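Local atomic coordinates of galactokinase (Bifidobacterium longum subsp. infantis ATCC 15697 = JCM 1222 = DSM 20088, PDB entry 6TEQ), a protein that probably phosphorylates galactose at the expense of ATP, as a GHMP-family galactokinase, and is seen here with 2-deoxy-2-fluoro-galactose bound. Residues E8-E13 with V130-L135; A52-P57 with N266-A271; P61-I66 with S411-A416. One frame throughout, in Å; residues are numbered along the deposited sequence.

Contact 1 (E8-E13 with V130-L135); sequences EPLTHE and VSCVPL
Leu10 and Cys132 carry a small surface contact between the loop that leads into helix 12-27 and the end of strand 125-131. The thiol is its polar centre. Leu10 N donates to Cys132 SG over 3.4 Å, and the N-H points almost straight at the sulfur, at 173°. Cys132 SG lies between its own backbone N and carbonyl carbon (chi1 61°). There it meets the loop backbone, with Pro9 CA 3.8 Å from the sulfur. The rest is apolar. Leu10 CG rests on Cys132 CB at 3.8 Å. Leu10 CD1 reaches on to Val130 CG1 at 4.0 Å, and these two side chains cross at about a right angle. One side chain thus covers two residues at the strand end. Ser131 points away from the loop. Its OG accepts from Val133 N at 3.0 Å, an ST turn where the chain leaves the strand, and also pairs with Thr64 OG1. Backbone bonds join Val130 to Phe65 and Cys132 to Arg63 on strand 54-70. Leu10 also touches Phe65 of that strand and Gln18 of helix 12-27, and Pro9 lies on Pro61 and His62.

Contact 2 (A52-P57 with N266-A271); sequences AGLCLP and NLRVTA
Ala52 O accepts a hydrogen bond from Arg268 NH1 over 2.8 Å, the one hydrogen bond between segments 52-57 and 266-271. It links the loop before strand 54-70 to helix 267-276. The bond is somewhat bent, with an angle of 146° at the hydrogen. The donor is tilted modestly from the carbonyl plane, and the oxygen lies a little out of the guanidinium plane. The arginine chain wraps round the same oxygen. Arg268 CB is 3.1 Å from Ala52 O, and Arg268 CG is at a similar distance. CG is anti to the backbone N (chi1 173°), and a bend at chi2 (69°) turns CD out of the extended line. The guanidinium has further partners. Arg268 NH1 forms a salt bridge with Asp207, and NE forms one with Asp272 one turn on. Two carboxylates would be expected to favour the positive charge in this buried place and to offset the nearby Arg209.

Leu54 lies over one face of the guanidinium, toward its rim. Its CG is 4.0 Å above the plane, while Leu54 CD2 comes within 3.8 Å of Arg268 NH2. At the start of the helix, Ala52 CB sits against the amide of Asn266, 3.4 Å from Asn266 CG. Asn266 is the N-cap residue, and its OD1 accepts from Val269 N at 3.3 Å. The methyl therefore packs on a group that the capping bond helps to hold. The contact lies near the galactose site but not in it. Backbone bonds join Cys55 to Leu206 of strand 202-207 and Gly53 to Cys208 just beyond it. Helix 294-318 closes over Leu54 and Arg268 with Arg311.

Contact 3 (P61-I66 with S411-A416); sequences PHRTFI and SASREA
Arg63 and Glu415 meet tip to tip in a salt bridge. Arg63 NH2 donates to Glu415 OE2 over 2.9 Å, meeting that oxygen nearly along its C-O axis. Arg63 NE adds a weak bond to the same oxygen. One carboxylate oxygen is thus gripped by two N-H groups, although the guanidinium and carboxylate planes stand 68° apart. The other oxygen, Glu415 OE1, is bound by His12 ND1, so both ends of the carboxylate are held.

The guanidinium also grips the backbone. Arg63 NH1 donates to Ser411 O at 2.9 Å with an angle of 162°. The oxygen lies in the guanidinium plane, but the donor stands well above the carbonyl plane. Arg63 NH2 adds a weak bond to this oxygen. These bonds from NE, NH1 and NH2 should fix the rotation of the group. A bend at chi3 turns NE out of the line of the chain. Ser413 OG lies close beside NH2 without a sound bond.

Farther out, Phe65 packs on the stem of Glu415. Phe65 CE2 is 3.6 Å from Glu415 CD and 3.8 Å from Glu415 CG. The side chains cross at about a right angle, with ring and carboxylate oblique to each other.

The axes of strands 62-66 and 413-416 approach to 8.7 Å and cross at 59°. The strands are not directly paired: strand 33-42 is antiparallel to both, and Arg63 and Glu415 both touch its Ala36. Glu415 and Ala416 form a classic beta bulge opposite Val34. In this mixed beta-sheet, a buried arginine of the galactokinase signature region reaches past strand 33-42 to a carboxylate and a backbone carbonyl of the C-terminal segment.

How the contacts relate
Contacts 1 and 3 are neighbours, with centres 9 Å apart. They touch through two probable hydrogen bonds and through packing of His62 against Cys132 and Val133. Contact 2 lies on the other side of the chain's centre, about 31 Å from contact 1 and 29 Å from contact 3, centre to centre. All three reach the same mixed sheet. Contacts 2 and 3 use strand 54-70 on either side of its corner at Pro61, and contact 1 uses its neighbour 125-131. The first segments come in the order 8-13, 52-57, 61-66, and their partners in the order 130-135, 266-271, 411-416, so every pair crosses along the chain. Strand 54-70 thus links the sugar-site side to the region where segments from near the two chain ends meet.

Contact 1 (E8-E13 with V130-L135)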
loop_
_atom_site.group_PDB
_atom_site.type_symbol
_atom_site.label_atom_id
_atom_site.label_comp_id
_atom_site.label_asym_id
_atom_site.label_seq_id
_atom_site.Cartn_x
_atom_site.Cartn_y
_atom_site.Cartn_z
ATOM N N GLU A 8 -1.842 -1.931 -17.995
ATOM C CA GLU A 8 -2.269 -3.341 -17.849
ATOM C C GLU A 8 -1.296 -4.062 -16.913
ATOM O O GLU A 8 -0.113 -3.722 -16.837
ATOM C CB GLU A 8 -2.367 -4.001 -19.218
ATOM C CG GLU A 8 -3.514 -3.476 -20.065
ATOM C CD GLU A 8 -4.881 -3.666 -19.427
ATOM O OE1 GLU A 8 -5.732 -2.738 -19.471
ATOM O OE2 GLU A 8 -5.076 -4.728 -18.832
ATOM N N PRO A 9 -1.730 -5.089 -16.154
ATOM C CA PRO A 9 -0.755 -5.815 -15.360
ATOM C C PRO A 9 -0.001 -6.800 -16.269
ATOM O O PRO A 9 -0.510 -7.354 -17.212
ATOM C CB PRO A 9 -1.596 -6.620 -14.361
ATOM C CG PRO A 9 -2.924 -6.749 -15.054
ATOM C CD PRO A 9 -3.107 -5.482 -15.872
ATOM N N LEU A 10 1.257 -7.002 -15.927
ATOM C CA LEU A 10 2.091 -8.058 -16.482
ATOM C C LEU A 10 1.471 -9.400 -16.107
ATOM O O LEU A 10 1.150 -9.664 -14.911
ATOM C CB LEU A 10 3.528 -7.958 -15.936
ATOM C CG LEU A 10 4.362 -6.753 -16.345
ATOM C CD1 LEU A 10 5.579 -6.664 -15.425
ATOM C CD2 LEU A 10 4.797 -6.811 -17.804
ATOM N N THR A 11 1.404 -10.284 -17.076
ATOM C CA THR A 11 1.059 -11.687 -16.813
ATOM C C THR A 11 2.220 -12.377 -16.073
ATOM O O THR A 11 3.373 -11.861 -16.067
ATOM C CB THR A 11 0.713 -12.408 -18.126
ATOM O OG1 THR A 11 1.904 -12.494 -18.909
ATOM C CG2 THR A 11 -0.395 -11.720 -18.888
ATOM N N HIS A 12 1.901 -13.501 -15.452
ATOM C CA HIS A 12 2.920 -14.383 -14.832
ATOM C C HIS A 12 4.033 -14.581 -15.869
ATOM O O HIS A 12 5.214 -14.441 -15.538
ATOM C CB HIS A 12 2.231 -15.657 -14.325
ATOM C CG HIS A 12 3.084 -16.879 -14.302
ATOM N ND1 HIS A 12 4.031 -17.083 -13.319
ATOM C CD2 HIS A 12 3.149 -17.947 -15.140
ATOM C CE1 HIS A 12 4.626 -18.237 -13.540
ATOM N NE2 HIS A 12 4.109 -18.792 -14.640
ATOM N N GLU A 13 3.662 -14.942 -17.104
ATOM C CA GLU A 13 4.659 -15.312 -18.151
ATOM C C GLU A 13 5.537 -14.098 -18.485
ATOM O O GLU A 13 6.757 -14.235 -18.604
ATOM C CB GLU A 13 3.943 -15.870 -19.379
ATOM C CG GLU A 13 3.194 -17.177 -19.101
ATOM C CD GLU A 13 1.816 -17.165 -18.420
ATOM O OE1 GLU A 13 1.232 -16.058 -18.065
ATOM O OE2 GLU A 13 1.323 -18.294 -18.216
ATOM N N VAL A 130 11.563 -6.135 -12.402
ATOM C CA VAL A 130 10.654 -5.633 -13.444
ATOM C C VAL A 130 9.297 -5.445 -12.762
ATOM O O VAL A 130 8.842 -6.348 -12.109
ATOM C CB VAL A 130 10.561 -6.542 -14.677
ATOM C CG1 VAL A 130 9.515 -6.013 -15.597
ATOM C CG2 VAL A 130 11.943 -6.658 -15.365
ATOM N N SER A 131 8.707 -4.241 -12.884
ATOM C CA SER A 131 7.420 -3.943 -12.251
ATOM C C SER A 131 6.419 -3.387 -13.252
ATOM O O SER A 131 6.823 -2.719 -14.219
ATOM C CB SER A 131 7.652 -2.984 -11.094
ATOM O OG SER A 131 6.493 -2.809 -10.326
ATOM N N CYS A 132 5.145 -3.529 -12.929
ATOM C CA CYS A 132 4.087 -2.739 -13.565
ATOM C C CYS A 132 3.273 -1.980 -12.487
ATOM O O CYS A 132 2.177 -1.547 -12.832
ATOM C CB CYS A 132 3.218 -3.621 -14.427
ATOM S SG CYS A 132 2.384 -4.916 -13.480
ATOM N N VAL A 133 3.733 -1.910 -11.222
ATOM C CA VAL A 133 3.100 -1.043 -10.200
ATOM C C VAL A 133 3.547 0.380 -10.501
ATOM O O VAL A 133 4.734 0.680 -10.383
ATOM C CB VAL A 133 3.431 -1.467 -8.768
ATOM C CG1 VAL A 133 2.714 -0.600 -7.759
ATOM C CG2 VAL A 133 3.144 -2.907 -8.551
ATOM N N PRO A 134 2.623 1.266 -10.946
ATOM C CA PRO A 134 3.020 2.577 -11.468
ATOM C C PRO A 134 3.728 3.445 -10.409
ATOM O O PRO A 134 3.323 3.540 -9.225
ATOM C CB PRO A 134 1.698 3.180 -12.014
ATOM C CG PRO A 134 0.789 1.981 -12.202
ATOM C CD PRO A 134 1.182 1.009 -11.110
ATOM N N LEU A 135 4.854 4.020 -10.823
ATOM C CA LEU A 135 5.662 4.876 -9.953
ATOM C C LEU A 135 4.848 6.129 -9.602
ATOM O O LEU A 135 4.159 6.660 -10.498
ATOM C CB LEU A 135 6.963 5.236 -10.676
ATOM C CG LEU A 135 7.877 4.036 -10.902
ATOM C CD1 LEU A 135 9.063 4.393 -11.781
ATOM C CD2 LEU A 135 8.346 3.470 -9.558
#

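Contact 2 (A52-P57 with N266-A271)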
loop_
_atom_site.group_PDB
_atom_site.type_symbol
_atom_site.label_atom_id
_atom_site.label_comp_id
_atom_site.label_asym_id
_atom_site.label_seq_id
_atom_site.Cartn_x
_atom_site.Cartn_y
_atom_site.Cartn_z
ATOM N N ALA A 52 -2.920 1.923 15.039
ATOM C CA ALA A 52 -3.394 0.608 15.534
ATOM C C ALA A 52 -4.868 0.404 15.115
ATOM O O ALA A 52 -5.639 -0.268 15.824
ATOM C CB ALA A 52 -3.226 0.495 17.052
ATOM N N GLY A 53 -5.276 0.985 13.982
ATOM C CA GLY A 53 -6.664 0.944 13.547
ATOM C C GLY A 53 -6.951 -0.232 12.649
ATOM O O GLY A 53 -6.247 -1.234 12.671
ATOM N N LEU A 54 -8.037 -0.083 11.929
ATOM C CA LEU A 54 -8.523 -1.069 10.947
ATOM C C LEU A 54 -8.238 -0.540 9.559
ATOM O O LEU A 54 -8.354 0.682 9.321
ATOM C CB LEU A 54 -10.030 -1.305 11.054
ATOM C CG LEU A 54 -10.469 -1.833 12.410
ATOM C CD1 LEU A 54 -11.984 -1.920 12.472
ATOM C CD2 LEU A 54 -9.854 -3.194 12.692
ATOM N N CYS A 55 -7.952 -1.477 8.636
ATOM C CA CYS A 55 -7.727 -1.178 7.202
ATOM C C CYS A 55 -8.424 -2.242 6.374
ATOM O O CYS A 55 -8.792 -3.300 6.925
ATOM C CB CYS A 55 -6.243 -1.108 6.848
ATOM S SG CYS A 55 -5.236 -0.191 8.047
ATOM N N LEU A 56 -8.567 -1.965 5.088
ATOM C CA LEU A 56 -9.217 -2.903 4.157
ATOM C C LEU A 56 -8.609 -2.824 2.774
ATOM O O LEU A 56 -9.272 -2.349 1.845
ATOM C CB LEU A 56 -10.720 -2.626 4.167
ATOM C CG LEU A 56 -11.567 -3.718 3.540
ATOM C CD1 LEU A 56 -11.533 -5.000 4.382
ATOM C CD2 LEU A 56 -12.987 -3.238 3.383
ATOM N N PRO A 57 -7.356 -3.309 2.624
ATOM C CA PRO A 57 -6.767 -3.330 1.287
ATOM C C PRO A 57 -7.086 -4.592 0.491
ATOM O O PRO A 57 -7.502 -5.599 1.012
ATOM C CB PRO A 57 -5.262 -3.299 1.592
ATOM C CG PRO A 57 -5.124 -4.054 2.921
ATOM C CD PRO A 57 -6.372 -3.589 3.719
ATOM N N ASN A 266 -2.449 4.331 21.923
ATOM C CA ASN A 266 -2.717 4.630 20.500
ATOM C C ASN A 266 -4.158 5.124 20.324
ATOM O O ASN A 266 -5.010 4.881 21.196
ATOM C CB ASN A 266 -2.403 3.447 19.581
ATOM C CG ASN A 266 -3.062 2.158 20.028
ATOM O OD1 ASN A 266 -4.280 2.112 20.003
ATOM N ND2 ASN A 266 -2.301 1.141 20.445
ATOM N N LEU A 267 -4.463 5.715 19.155
ATOM C CA LEU A 267 -5.792 6.298 18.973
ATOM C C LEU A 267 -6.859 5.234 18.813
ATOM O O LEU A 267 -8.025 5.560 18.871
ATOM C CB LEU A 267 -5.774 7.299 17.828
ATOM C CG LEU A 267 -4.984 8.590 18.148
ATOM C CD1 LEU A 267 -4.856 9.484 16.930
ATOM C CD2 LEU A 267 -5.558 9.380 19.309
ATOM N N ARG A 268 -6.479 4.009 18.505
ATOM C CA ARG A 268 -7.476 2.925 18.474
ATOM C C ARG A 268 -8.117 2.756 19.841
ATOM O O ARG A 268 -9.323 2.462 19.868
ATOM C CB ARG A 268 -6.841 1.657 17.998
ATOM C CG ARG A 268 -7.729 0.444 18.073
ATOM C CD ARG A 268 -8.897 0.440 17.079
ATOM N NE ARG A 268 -9.532 -0.875 17.062
ATOM C CZ ARG A 268 -9.108 -1.925 16.384
ATOM N NH1 ARG A 268 -7.967 -1.871 15.727
ATOM N NH2 ARG A 268 -9.758 -3.073 16.479
ATOM N N VAL A 269 -7.354 2.871 20.925
ATOM C CA VAL A 269 -7.974 2.881 22.282
ATOM C C VAL A 269 -9.103 3.943 22.349
ATOM O O VAL A 269 -10.208 3.648 22.766
ATOM C CB VAL A 269 -6.914 3.157 23.348
ATOM C CG1 VAL A 269 -7.601 3.190 24.726
ATOM C CG2 VAL A 269 -5.734 2.229 23.282
ATOM N N THR A 270 -8.794 5.165 21.981
ATOM C CA THR A 270 -9.741 6.301 21.973
ATOM C C THR A 270 -10.955 5.899 21.089
ATOM O O THR A 270 -12.125 6.074 21.463
ATOM C CB THR A 270 -9.010 7.528 21.439
ATOM O OG1 THR A 270 -7.810 7.743 22.195
ATOM C CG2 THR A 270 -9.951 8.708 21.378
ATOM N N ALA A 271 -10.697 5.545 19.832
ATOM C CA ALA A 271 -11.754 5.231 18.846
ATOM C C ALA A 271 -12.708 4.144 19.355
ATOM O O ALA A 271 -13.947 4.216 19.142
ATOM C CB ALA A 271 -11.094 4.762 17.597
#

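Contact 3 (P61-I66 with S411-A416)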
loop_
_atom_site.group_PDB
_atom_site.type_symbol
_atom_site.label_atom_id
_atom_site.label_comp_id
_atom_site.label_asym_id
_atom_site.label_seq_id
_atom_site.Cartn_x
_atom_site.Cartn_y
_atom_site.Cartn_z
ATOM N N PRO A 61 -3.624 -6.778 -9.385
ATOM C CA PRO A 61 -2.973 -7.771 -10.214
ATOM C C PRO A 61 -1.560 -7.333 -10.630
ATOM O O PRO A 61 -0.748 -8.152 -11.027
ATOM C CB PRO A 61 -3.854 -7.793 -11.435
ATOM C CG PRO A 61 -4.635 -6.512 -11.464
ATOM C CD PRO A 61 -4.779 -6.128 -10.023
ATOM N N HIS A 62 -1.301 -6.047 -10.531
ATOM C CA HIS A 62 -0.022 -5.403 -10.911
ATOM C C HIS A 62 1.019 -5.810 -9.874
ATOM O O HIS A 62 0.807 -5.582 -8.657
ATOM C CB HIS A 62 -0.135 -3.884 -10.913
ATOM C CG HIS A 62 -1.133 -3.410 -11.903
ATOM N ND1 HIS A 62 -2.484 -3.589 -11.676
ATOM C CD2 HIS A 62 -0.995 -2.819 -13.113
ATOM C CE1 HIS A 62 -3.151 -3.145 -12.741
ATOM N NE2 HIS A 62 -2.257 -2.629 -13.615
ATOM N N ARG A 63 2.135 -6.384 -10.308
ATOM C CA ARG A 63 3.175 -6.938 -9.448
ATOM C C ARG A 63 4.544 -6.397 -9.839
ATOM O O ARG A 63 4.770 -6.036 -11.047
ATOM C CB ARG A 63 3.134 -8.440 -9.477
ATOM C CG ARG A 63 1.808 -9.018 -8.947
ATOM C CD ARG A 63 1.497 -10.414 -9.432
ATOM N NE ARG A 63 2.197 -11.511 -8.754
ATOM C CZ ARG A 63 1.887 -12.028 -7.571
ATOM N NH1 ARG A 63 0.893 -11.537 -6.854
ATOM N NH2 ARG A 63 2.557 -13.079 -7.123
ATOM N N THR A 64 5.432 -6.467 -8.851
ATOM C CA THR A 64 6.887 -6.319 -9.046
ATOM C C THR A 64 7.437 -7.750 -9.064
ATOM O O THR A 64 7.231 -8.483 -8.060
ATOM C CB THR A 64 7.512 -5.489 -7.944
ATOM O OG1 THR A 64 6.968 -4.192 -8.141
ATOM C CG2 THR A 64 9.028 -5.433 -7.928
ATOM N N PHE A 65 8.219 -8.069 -10.081
ATOM C CA PHE A 65 8.859 -9.367 -10.278
ATOM C C PHE A 65 10.340 -9.240 -10.019
ATOM O O PHE A 65 10.983 -8.266 -10.447
ATOM C CB PHE A 65 8.670 -9.886 -11.704
ATOM C CG PHE A 65 7.235 -10.238 -11.977
ATOM C CD1 PHE A 65 6.339 -9.259 -12.322
ATOM C CD2 PHE A 65 6.829 -11.558 -12.075
ATOM C CE1 PHE A 65 5.017 -9.589 -12.536
ATOM C CE2 PHE A 65 5.498 -11.887 -12.247
ATOM C CZ PHE A 65 4.607 -10.895 -12.520
ATOM N N ILE A 66 10.821 -10.110 -9.147
ATOM C CA ILE A 66 12.246 -10.106 -8.752
ATOM C C ILE A 66 12.839 -11.421 -9.212
ATOM O O ILE A 66 12.413 -12.498 -8.742
ATOM C CB ILE A 66 12.499 -9.915 -7.268
ATOM C CG1 ILE A 66 13.988 -9.712 -6.916
ATOM C CG2 ILE A 66 11.797 -10.955 -6.414
ATOM C CD1 ILE A 66 14.241 -9.616 -5.441
ATOM N N SER A 411 -1.739 -12.546 -3.334
ATOM C CA SER A 411 -0.600 -11.949 -2.629
ATOM C C SER A 411 0.705 -12.388 -3.316
ATOM O O SER A 411 0.695 -13.078 -4.364
ATOM C CB SER A 411 -0.608 -12.357 -1.170
ATOM O OG SER A 411 -0.342 -13.765 -1.073
ATOM N N ALA A 412 1.801 -12.045 -2.707
ATOM C CA ALA A 412 3.170 -12.377 -3.168
ATOM C C ALA A 412 3.287 -13.895 -3.329
ATOM O O ALA A 412 2.713 -14.657 -2.538
ATOM C CB ALA A 412 4.186 -11.833 -2.230
ATOM N N SER A 413 4.114 -14.325 -4.236
ATOM C CA SER A 413 4.313 -15.765 -4.481
ATOM C C SER A 413 5.607 -15.985 -5.226
ATOM O O SER A 413 6.122 -15.038 -5.891
ATOM C CB SER A 413 3.172 -16.383 -5.216
ATOM O OG SER A 413 3.072 -15.903 -6.523
ATOM N N ARG A 414 6.077 -17.209 -5.164
ATOM C CA ARG A 414 7.106 -17.653 -6.116
ATOM C C ARG A 414 6.439 -17.832 -7.474
ATOM O O ARG A 414 5.316 -18.360 -7.561
ATOM C CB ARG A 414 7.791 -18.978 -5.742
ATOM C CG ARG A 414 8.986 -19.231 -6.653
ATOM C CD ARG A 414 9.867 -20.225 -5.972
ATOM N NE ARG A 414 9.259 -21.530 -6.091
ATOM C CZ ARG A 414 9.557 -22.585 -5.296
ATOM N NH1 ARG A 414 10.385 -22.470 -4.277
ATOM N NH2 ARG A 414 8.986 -23.752 -5.487
ATOM N N GLU A 415 7.080 -17.322 -8.502
ATOM C CA GLU A 415 6.591 -17.326 -9.894
ATOM C C GLU A 415 7.316 -18.400 -10.705
ATOM O O GLU A 415 6.658 -18.992 -11.503
ATOM C CB GLU A 415 6.767 -15.927 -10.490
ATOM C CG GLU A 415 5.962 -14.814 -9.829
ATOM C CD GLU A 415 4.512 -14.703 -10.245
ATOM O OE1 GLU A 415 4.171 -15.315 -11.246
ATOM O OE2 GLU A 415 3.719 -13.993 -9.577
ATOM N N ALA A 416 8.607 -18.649 -10.446
ATOM C CA ALA A 416 9.477 -19.609 -11.157
ATOM C C ALA A 416 10.655 -20.049 -10.282
ATOM O O ALA A 416 11.062 -19.292 -9.409
ATOM C CB ALA A 416 9.997 -18.979 -12.430
#